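Side-chain contacts in beta-lactamase (Serratia marcescens, PDB 5GWA), which probably hydrolyses beta-lactam antibiotics to substituted beta-amino acids, as an extended-spectrum class A enzyme, and is caught here with the inhibitor avibactam: residues 76-81 and 116-121; 175-178 and 184-187; 205-210 and 270-275. All blocks are in the same frame, centred on the assembly; numbering follows the deposited sequence.

How the contacts relate
Along the chain the three contacts follow one another in series, with neither nesting nor crossing. Contact 1 comes first and closes the loop from 76-81 to 116-121, which takes in helices 86-90 and 100-109 and ties the connection after strand 71-74 to helix 113-123. Contact 2 is the most local: it folds the end of helix 164-175 back on helix 182-193 across a short link. Contact 3 spans the longest stretch, holding the loop before strand 212-218 against the C-terminal helix 257-276, with three strands of the five-stranded sheet in between. Contacts 1 and 3 lie on opposite sides of the chain's centre, their own centres about 36 Å apart.

Contact 1: 76-81 and 116-121. With SO4 (sulfate ion), chain D.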
loop_
_atom_site.group_PDB
_atom_site.type_symbol
_atom_site.label_atom_id
_atom_site.label_comp_id
_atom_site.label_asym_id
_atom_site.label_seq_id
_atom_site.Cartn_x
_atom_site.Cartn_y
_atom_site.Cartn_z
ATOM N N LYS A 76 -6.118 -15.934 -2.218
ATOM C CA LYS A 76 -5.909 -14.953 -1.165
ATOM C C LYS A 76 -4.410 -14.620 -1.025
ATOM O O LYS A 76 -4.037 -13.472 -0.835
ATOM C CB LYS A 76 -6.498 -15.475 0.134
ATOM C CG LYS A 76 -6.097 -14.714 1.368
ATOM C CD LYS A 76 -7.269 -13.903 1.894
ATOM C CE LYS A 76 -6.975 -13.472 3.308
ATOM N NZ LYS A 76 -5.513 -13.176 3.475
ATOM N N SER A 77 -3.546 -15.607 -1.191
ATOM C CA SER A 77 -2.119 -15.368 -1.052
ATOM C C SER A 77 -1.519 -14.570 -2.209
ATOM O O SER A 77 -0.422 -14.055 -2.059
ATOM C CB SER A 77 -1.374 -16.692 -0.874
ATOM O OG SER A 77 -1.467 -17.464 -2.046
ATOM N N ASP A 78 -2.264 -14.433 -3.313
ATOM C CA ASP A 78 -1.869 -13.578 -4.452
ATOM C C ASP A 78 -2.157 -12.114 -4.092
ATOM O O ASP A 78 -1.674 -11.220 -4.796
ATOM C CB ASP A 78 -2.676 -13.871 -5.735
ATOM C CG ASP A 78 -2.311 -15.181 -6.419
ATOM O OD1 ASP A 78 -1.118 -15.536 -6.397
ATOM O OD2 ASP A 78 -3.247 -15.868 -6.918
ATOM N N LEU A 79 -3.058 -11.887 -3.128
ATOM C CA LEU A 79 -3.354 -10.531 -2.642
ATOM C C LEU A 79 -2.691 -10.277 -1.316
ATOM O O LEU A 79 -3.325 -10.376 -0.266
ATOM C CB LEU A 79 -4.859 -10.306 -2.554
ATOM C CG LEU A 79 -5.611 -10.456 -3.854
ATOM C CD1 LEU A 79 -7.138 -10.369 -3.723
ATOM C CD2 LEU A 79 -5.136 -9.382 -4.840
ATOM N N GLN A 80 -1.396 -9.992 -1.361
ATOM C CA GLN A 80 -0.607 -9.759 -0.148
ATOM C C GLN A 80 -0.992 -8.431 0.492
ATOM O O GLN A 80 -1.273 -7.469 -0.213
ATOM C CB GLN A 80 0.884 -9.754 -0.474
ATOM C CG GLN A 80 1.380 -11.053 -1.096
ATOM C CD GLN A 80 2.872 -11.034 -1.364
ATOM O OE1 GLN A 80 3.437 -10.027 -1.821
ATOM N NE2 GLN A 80 3.526 -12.158 -1.089
ATOM N N PRO A 81 -0.950 -8.353 1.834
ATOM C CA PRO A 81 -1.370 -7.149 2.576
ATOM C C PRO A 81 -0.422 -5.936 2.656
ATOM O O PRO A 81 -0.925 -4.807 2.726
ATOM C CB PRO A 81 -1.619 -7.683 3.993
ATOM C CG PRO A 81 -0.736 -8.886 4.087
ATOM C CD PRO A 81 -0.832 -9.518 2.728
ATOM N N CYS A 116 0.113 -6.535 -10.542
ATOM C CA CYS A 116 1.379 -6.559 -11.252
ATOM C C CYS A 116 2.031 -7.954 -11.144
ATOM O O CYS A 116 2.364 -8.595 -12.141
ATOM C CB CYS A 116 2.302 -5.489 -10.680
ATOM S SG CYS A 116 3.989 -5.510 -11.303
ATOM N N ASP A 117 2.161 -8.449 -9.935
ATOM C CA ASP A 117 2.844 -9.708 -9.732
ATOM C C ASP A 117 2.041 -10.902 -10.199
ATOM O O ASP A 117 2.630 -11.857 -10.715
ATOM C CB ASP A 117 3.321 -9.839 -8.281
ATOM C CG ASP A 117 4.475 -8.898 -7.954
ATOM O OD1 ASP A 117 4.964 -8.107 -8.812
ATOM O OD2 ASP A 117 4.910 -8.946 -6.795
ATOM N N ILE A 118 0.719 -10.831 -10.106
ATOM C CA ILE A 118 -0.173 -11.861 -10.702
ATOM C C ILE A 118 0.063 -11.952 -12.221
ATOM O O ILE A 118 0.268 -13.041 -12.788
ATOM C CB ILE A 118 -1.660 -11.522 -10.430
ATOM C CG1 ILE A 118 -2.001 -11.780 -8.956
ATOM C CG2 ILE A 118 -2.575 -12.336 -11.325
ATOM C CD1 ILE A 118 -3.282 -11.123 -8.535
ATOM N N LEU A 119 0.219 -10.798 -12.848
ATOM C CA LEU A 119 0.461 -10.744 -14.283
ATOM C C LEU A 119 1.885 -11.165 -14.656
ATOM O O LEU A 119 2.056 -11.827 -15.692
ATOM C CB LEU A 119 0.108 -9.345 -14.832
ATOM C CG LEU A 119 -1.387 -8.969 -14.798
ATOM C CD1 LEU A 119 -1.597 -7.531 -15.209
ATOM C CD2 LEU A 119 -2.258 -9.903 -15.644
ATOM N N PHE A 120 2.900 -10.826 -13.865
ATOM C CA PHE A 120 4.266 -11.361 -14.071
ATOM C C PHE A 120 4.233 -12.878 -14.048
ATOM O O PHE A 120 4.763 -13.536 -14.949
ATOM C CB PHE A 120 5.266 -10.838 -13.037
ATOM C CG PHE A 120 5.953 -9.565 -13.430
ATOM C CD1 PHE A 120 6.712 -9.485 -14.573
ATOM C CD2 PHE A 120 5.844 -8.445 -12.618
ATOM C CE1 PHE A 120 7.309 -8.299 -14.940
ATOM C CE2 PHE A 120 6.577 -7.307 -12.893
ATOM C CZ PHE A 120 7.267 -7.208 -14.064
ATOM N N ARG A 121 3.485 -13.441 -13.113
ATOM C CA ARG A 121 3.384 -14.907 -13.063
ATOM C C ARG A 121 2.683 -15.492 -14.276
ATOM O O ARG A 121 3.214 -16.470 -14.888
ATOM C CB ARG A 121 2.783 -15.361 -11.742
ATOM C CG ARG A 121 3.800 -15.215 -10.604
ATOM C CD ARG A 121 3.347 -15.833 -9.283
ATOM N NE ARG A 121 2.215 -15.112 -8.701
ATOM C CZ ARG A 121 2.321 -14.035 -7.927
ATOM N NH1 ARG A 121 3.515 -13.546 -7.630
ATOM N NH2 ARG A 121 1.228 -13.485 -7.403
HETATM S S SO4 D . -5.419 -10.239 5.082
HETATM O O1 SO4 D . -5.491 -11.036 6.334
HETATM O O2 SO4 D . -5.758 -8.852 5.382
HETATM O O3 SO4 D . -4.021 -10.364 4.600
HETATM O O4 SO4 D . -6.301 -10.818 4.026
HETATM O O HOH W 1 0.609 -11.025 -6.233
HETATM O O HOH W 2 -0.319 -16.179 -9.367
#
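Asp78 meets Arg121 and Ile118 where a short 3-10 turn after strand 71-74 is held against helix 113-123, whose first residue, Asn113, lines the avibactam pocket of this class A beta-lactamase. The Asp78 OD1 to Arg121 NH2 salt bridge is long, 3.3 Å, and its hydrogen bond weak, with an N-H...O angle of 134°. The carboxylate and guanidinium planes are nonetheless only 14° apart. Two waters at the edge of the guanidinium, in its plane, reinforce the pair: water 1 links NH2 to Asp78 O, and water 2 links NE to Asp78 OD1. Arginine suits this place because its separate N-H groups can serve the acid and both waters at once. A bend at chi3 (-68°) turns the guanidinium over the preceding helical turn, where Asp117 O lies over the centre of one face.

Next to the salt bridge, the Asp78 CB methylene rests on Ile118 CG1 at 3.9 Å. Ile118 is buried, and its branched apolar side chain also packs on Leu72 and Val74. The other carboxylate oxygen, Asp78 OD2, accepts from Lys75 N, which helps to position the acid. Farther out, Lys76 NZ sits doubtfully close to a sulfate and forms a salt bridge with Glu261 OE1 of the second subunit.

Contact 2: 175-178 and 184-187; sequences YKNE and SYDF
Tyr185 lays its ring against Asn177 and carries its hydroxyl to Tyr175, at the Schellman motif that ends helix 164-175. Asn177 is its C-prime residue. The positive phi of Asn177 (43°) turns the chain out of the helix, a conformation that asparagine tolerates better than most residues with a side chain.

The Asn177 side chain stacks on the tyrosine, amide and ring planes being 20° apart. Its CB stands over the ring face, offset toward the rim, in a CH-pi contact 3.8 Å from the Tyr185 centroid. With Asn177 CG turned away from its own backbone N (chi1 -166°), the amide reaches back along the base of the tyrosine, where ND2 comes within 3.3 Å of Tyr185 CB. The same ND2 donates to Leu180 O, so the amide also braces the link to helix 182-193.

The two tyrosines meet differently, the hydroxyl of one lying over the ring of the other. Tyr185 OH stands 3.8 Å above the plane of Tyr175, over its centre. Beside it is Tyr175 O, 2.8 Å from Tyr185 OH, in a weak, unsettled hydrogen bond, as the one proton may go elsewhere. Tyrosine suits position 185 because its flat face accommodates the asparagine while its polar end reaches the helix terminus. Water 3 joins the two phenols, 2.8 Å from Tyr185 OH and more weakly held by Tyr175 OH.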
loop_
_atom_site.group_PDB
_atom_site.type_symbol
_atom_site.label_atom_id
_atom_site.label_comp_id
_atom_site.label_asym_id
_atom_site.label_seq_id
_atom_site.Cartn_x
_atom_site.Cartn_y
_atom_site.Cartn_z
ATOM N N TYR A 175 2.340 3.942 -29.345
ATOM C CA TYR A 175 1.270 4.863 -29.729
ATOM C C TYR A 175 0.939 4.726 -31.193
ATOM O O TYR A 175 -0.219 4.915 -31.594
ATOM C CB TYR A 175 1.598 6.339 -29.399
ATOM C CG TYR A 175 0.363 7.154 -29.293
ATOM C CD1 TYR A 175 -0.355 7.195 -28.116
ATOM C CD2 TYR A 175 -0.211 7.746 -30.416
ATOM C CE1 TYR A 175 -1.558 7.871 -28.011
ATOM C CE2 TYR A 175 -1.430 8.409 -30.322
ATOM C CZ TYR A 175 -2.107 8.461 -29.121
ATOM O OH TYR A 175 -3.353 9.063 -28.979
ATOM N N LYS A 176 1.941 4.390 -31.979
ATOM C CA LYS A 176 1.741 4.203 -33.396
ATOM C C LYS A 176 1.184 2.811 -33.666
ATOM O O LYS A 176 1.017 2.430 -34.825
ATOM C CB LYS A 176 3.039 4.425 -34.162
ATOM C CG LYS A 176 3.577 5.849 -34.021
ATOM C CD LYS A 176 4.899 6.047 -34.734
ATOM C CE LYS A 176 4.726 5.993 -36.247
ATOM N NZ LYS A 176 5.923 6.561 -36.937
ATOM N N ASN A 177 0.745 2.134 -32.601
ATOM C CA ASN A 177 0.285 0.742 -32.668
ATOM C C ASN A 177 1.156 -0.149 -33.524
ATOM O O ASN A 177 0.651 -0.913 -34.373
ATOM C CB ASN A 177 -1.195 0.643 -33.051
ATOM C CG ASN A 177 -1.765 -0.737 -32.801
ATOM O OD1 ASN A 177 -2.724 -1.140 -33.449
ATOM N ND2 ASN A 177 -1.148 -1.482 -31.898
ATOM N N GLU A 178 2.451 -0.160 -33.198
ATOM C CA GLU A 178 3.428 -1.061 -33.788
ATOM C C GLU A 178 3.680 -2.313 -32.956
ATOM O O GLU A 178 4.563 -3.108 -33.296
ATOM C CB GLU A 178 4.770 -0.350 -33.988
ATOM C CG GLU A 178 4.721 0.801 -34.978
ATOM C CD GLU A 178 6.043 1.550 -35.141
ATOM O OE1 GLU A 178 7.047 1.201 -34.484
ATOM O OE2 GLU A 178 6.073 2.500 -35.958
ATOM N N SER A 184 -6.222 -4.559 -28.438
ATOM C CA SER A 184 -5.364 -4.498 -27.245
ATOM C C SER A 184 -4.741 -3.115 -27.102
ATOM O O SER A 184 -4.688 -2.578 -26.000
ATOM C CB SER A 184 -4.294 -5.547 -27.284
ATOM O OG SER A 184 -4.885 -6.818 -26.972
ATOM N N TYR A 185 -4.307 -2.544 -28.219
ATOM C CA TYR A 185 -3.853 -1.154 -28.226
ATOM C C TYR A 185 -4.906 -0.224 -27.697
ATOM O O TYR A 185 -4.621 0.611 -26.829
ATOM C CB TYR A 185 -3.466 -0.766 -29.660
ATOM C CG TYR A 185 -3.299 0.719 -29.883
ATOM C CD1 TYR A 185 -2.147 1.356 -29.484
ATOM C CD2 TYR A 185 -4.286 1.478 -30.486
ATOM C CE1 TYR A 185 -1.957 2.692 -29.715
ATOM C CE2 TYR A 185 -4.133 2.836 -30.672
ATOM C CZ TYR A 185 -2.951 3.433 -30.316
ATOM O OH TYR A 185 -2.796 4.775 -30.522
ATOM N N ASP A 186 -6.134 -0.290 -28.237
ATOM C CA ASP A 186 -7.207 0.567 -27.783
ATOM C C ASP A 186 -7.392 0.394 -26.286
ATOM O O ASP A 186 -7.633 1.345 -25.565
ATOM C CB ASP A 186 -8.526 0.231 -28.514
ATOM C CG ASP A 186 -8.636 0.912 -29.863
ATOM O OD1 ASP A 186 -8.264 2.103 -29.921
ATOM O OD2 ASP A 186 -9.100 0.260 -30.844
ATOM N N PHE A 187 -7.436 -0.866 -25.855
ATOM C CA PHE A 187 -7.617 -1.203 -24.442
ATOM C C PHE A 187 -6.534 -0.637 -23.527
ATOM O O PHE A 187 -6.860 0.063 -22.530
ATOM C CB PHE A 187 -7.697 -2.715 -24.244
ATOM C CG PHE A 187 -7.819 -3.114 -22.805
ATOM C CD1 PHE A 187 -8.989 -2.929 -22.111
ATOM C CD2 PHE A 187 -6.747 -3.666 -22.162
ATOM C CE1 PHE A 187 -9.097 -3.291 -20.770
ATOM C CE2 PHE A 187 -6.862 -4.079 -20.830
ATOM C CZ PHE A 187 -8.008 -3.829 -20.125
HETATM O O HOH W 3 -4.758 6.833 -30.579
#

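Contact 3: 205-210 and 270-275; sequences LLPDGT and SVWDYL
The C-terminal helix 257-276 sends Trp272 into the loop that leads to strand 212-218, where Leu206, Pro207 and Thr210 receive its indole. This loop includes a type II beta turn from Pro207 to Thr210. The large, mostly apolar indole suits the place, since a single side chain can span all three partners.

Leu206 meets the root of the tryptophan, its CD2 lying 3.7 Å from Trp272 CB. Farther along, the proline ring covers part of one indole face: Pro207 CD stands 3.3 Å above the plane, offset toward the rim, near NE1 and CZ2. Thr210 and Trp272 point toward each other, and the methyl CG2 of Thr210 lies 3.5 Å from Trp272 CZ3, at the far end of the six-membered ring.

Threonine can make this contact while its hydroxyl serves the turn. OG1 lies beside the backbone N (chi1 -61°) and donates to Pro207 O at 2.8 Å; Thr210 N donates to the same oxygen from the same face of the carbonyl plane. Two donors thus grip Pro207 O: the OG1 bond holds the side chain's rotation, with CG2 directed at the indole, and the N-H bond closes the turn. Gly209 suits the turn through its positive phi of 89°.

Around this contact, Trp272 also packs on Phe244 of strand 243-253 and on Leu238 and Pro239, while Leu206 reaches Cys268 on helix 257-276, and Val271 faces helix 4-15 through Ile11.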
loop_
_atom_site.group_PDB
_atom_site.type_symbol
_atom_site.label_atom_id
_atom_site.label_comp_id
_atom_site.label_asym_id
_atom_site.label_seq_id
_atom_site.Cartn_x
_atom_site.Cartn_y
_atom_site.Cartn_z
ATOM N N LEU A 205 0.123 20.850 -14.309
ATOM C CA LEU A 205 0.009 22.250 -14.728
ATOM C C LEU A 205 -0.476 22.417 -16.171
ATOM O O LEU A 205 -0.432 23.525 -16.715
ATOM C CB LEU A 205 1.329 22.988 -14.495
ATOM C CG LEU A 205 1.834 23.027 -13.074
ATOM C CD1 LEU A 205 3.288 23.435 -12.989
ATOM C CD2 LEU A 205 0.972 23.950 -12.219
ATOM N N LEU A 206 -0.992 21.341 -16.777
ATOM C CA LEU A 206 -1.556 21.408 -18.119
ATOM C C LEU A 206 -3.024 21.842 -18.045
ATOM O O LEU A 206 -3.678 21.709 -16.999
ATOM C CB LEU A 206 -1.470 20.038 -18.795
ATOM C CG LEU A 206 -0.064 19.443 -18.833
ATOM C CD1 LEU A 206 -0.111 18.224 -19.729
ATOM C CD2 LEU A 206 0.934 20.444 -19.366
ATOM N N PRO A 207 -3.552 22.357 -19.156
ATOM C CA PRO A 207 -4.930 22.839 -19.086
ATOM C C PRO A 207 -5.875 21.716 -18.663
ATOM O O PRO A 207 -5.668 20.548 -19.024
ATOM C CB PRO A 207 -5.207 23.268 -20.524
ATOM C CG PRO A 207 -3.874 23.628 -21.082
ATOM C CD PRO A 207 -2.934 22.632 -20.453
ATOM N N ASP A 208 -6.918 22.057 -17.916
ATOM C CA ASP A 208 -7.972 21.109 -17.629
ATOM C C ASP A 208 -8.412 20.413 -18.898
ATOM O O ASP A 208 -8.570 21.055 -19.928
ATOM C CB ASP A 208 -9.193 21.809 -17.036
ATOM C CG ASP A 208 -8.930 22.408 -15.679
ATOM O OD1 ASP A 208 -7.901 22.091 -15.037
ATOM O OD2 ASP A 208 -9.773 23.220 -15.255
ATOM N N GLY A 209 -8.519 19.088 -18.805
ATOM C CA GLY A 209 -9.055 18.260 -19.879
ATOM C C GLY A 209 -8.028 17.786 -20.883
ATOM O O GLY A 209 -8.358 17.053 -21.818
ATOM N N THR A 210 -6.768 18.163 -20.704
ATOM C CA THR A 210 -5.731 17.689 -21.620
ATOM C C THR A 210 -5.673 16.157 -21.509
ATOM O O THR A 210 -5.683 15.620 -20.396
ATOM C CB THR A 210 -4.363 18.310 -21.265
ATOM O OG1 THR A 210 -4.427 19.732 -21.383
ATOM C CG2 THR A 210 -3.252 17.817 -22.130
ATOM N N SER A 270 6.647 23.217 -19.331
ATOM C CA SER A 270 7.631 23.889 -20.187
ATOM C C SER A 270 7.582 23.284 -21.582
ATOM O O SER A 270 7.576 24.006 -22.584
ATOM C CB SER A 270 9.062 23.778 -19.640
ATOM O OG SER A 270 9.242 24.564 -18.463
ATOM N N VAL A 271 7.527 21.956 -21.655
ATOM C CA VAL A 271 7.519 21.281 -22.943
ATOM C C VAL A 271 6.215 21.568 -23.685
ATOM O O VAL A 271 6.216 21.853 -24.875
ATOM C CB VAL A 271 7.733 19.756 -22.771
ATOM C CG1 VAL A 271 7.559 19.019 -24.074
ATOM C CG2 VAL A 271 9.104 19.480 -22.186
ATOM N N TRP A 272 5.107 21.471 -22.961
ATOM C CA TRP A 272 3.785 21.789 -23.492
ATOM C C TRP A 272 3.765 23.213 -24.060
ATOM O O TRP A 272 3.367 23.411 -25.207
ATOM C CB TRP A 272 2.735 21.621 -22.389
ATOM C CG TRP A 272 1.377 22.117 -22.742
ATOM C CD1 TRP A 272 0.901 23.401 -22.580
ATOM C CD2 TRP A 272 0.298 21.365 -23.292
ATOM N NE1 TRP A 272 -0.397 23.474 -22.986
ATOM C CE2 TRP A 272 -0.764 22.266 -23.524
ATOM C CE3 TRP A 272 0.154 20.046 -23.720
ATOM C CZ2 TRP A 272 -2.018 21.833 -23.949
ATOM C CZ3 TRP A 272 -1.086 19.633 -24.199
ATOM C CH2 TRP A 272 -2.138 20.538 -24.356
ATOM N N ASP A 273 4.225 24.180 -23.269
ATOM C CA ASP A 273 4.198 25.581 -23.694
ATOM C C ASP A 273 5.003 25.765 -24.980
ATOM O O ASP A 273 4.559 26.455 -25.868
ATOM C CB ASP A 273 4.736 26.514 -22.592
ATOM C CG ASP A 273 3.746 26.734 -21.470
ATOM O OD1 ASP A 273 2.537 26.426 -21.632
ATOM O OD2 ASP A 273 4.166 27.278 -20.429
ATOM N N TYR A 274 6.155 25.104 -25.103
ATOM C CA TYR A 274 6.970 25.161 -26.318
ATOM C C TYR A 274 6.258 24.557 -27.527
ATOM O O TYR A 274 6.199 25.158 -28.630
ATOM C CB TYR A 274 8.304 24.440 -26.091
ATOM C CG TYR A 274 9.171 24.423 -27.327
ATOM C CD1 TYR A 274 9.920 25.534 -27.678
ATOM C CD2 TYR A 274 9.131 23.351 -28.212
ATOM C CE1 TYR A 274 10.660 25.551 -28.854
ATOM C CE2 TYR A 274 9.868 23.356 -29.378
ATOM C CZ TYR A 274 10.621 24.465 -29.699
ATOM O OH TYR A 274 11.375 24.461 -30.851
ATOM N N LEU A 275 5.683 23.377 -27.345
ATOM C CA LEU A 275 5.062 22.700 -28.464
ATOM C C LEU A 275 3.744 23.368 -28.913
ATOM O O LEU A 275 3.381 23.230 -30.057
ATOM C CB LEU A 275 4.834 21.200 -28.168
ATOM C CG LEU A 275 6.107 20.403 -27.928
ATOM C CD1 LEU A 275 5.749 19.006 -27.433
ATOM C CD2 LEU A 275 6.951 20.303 -29.182
#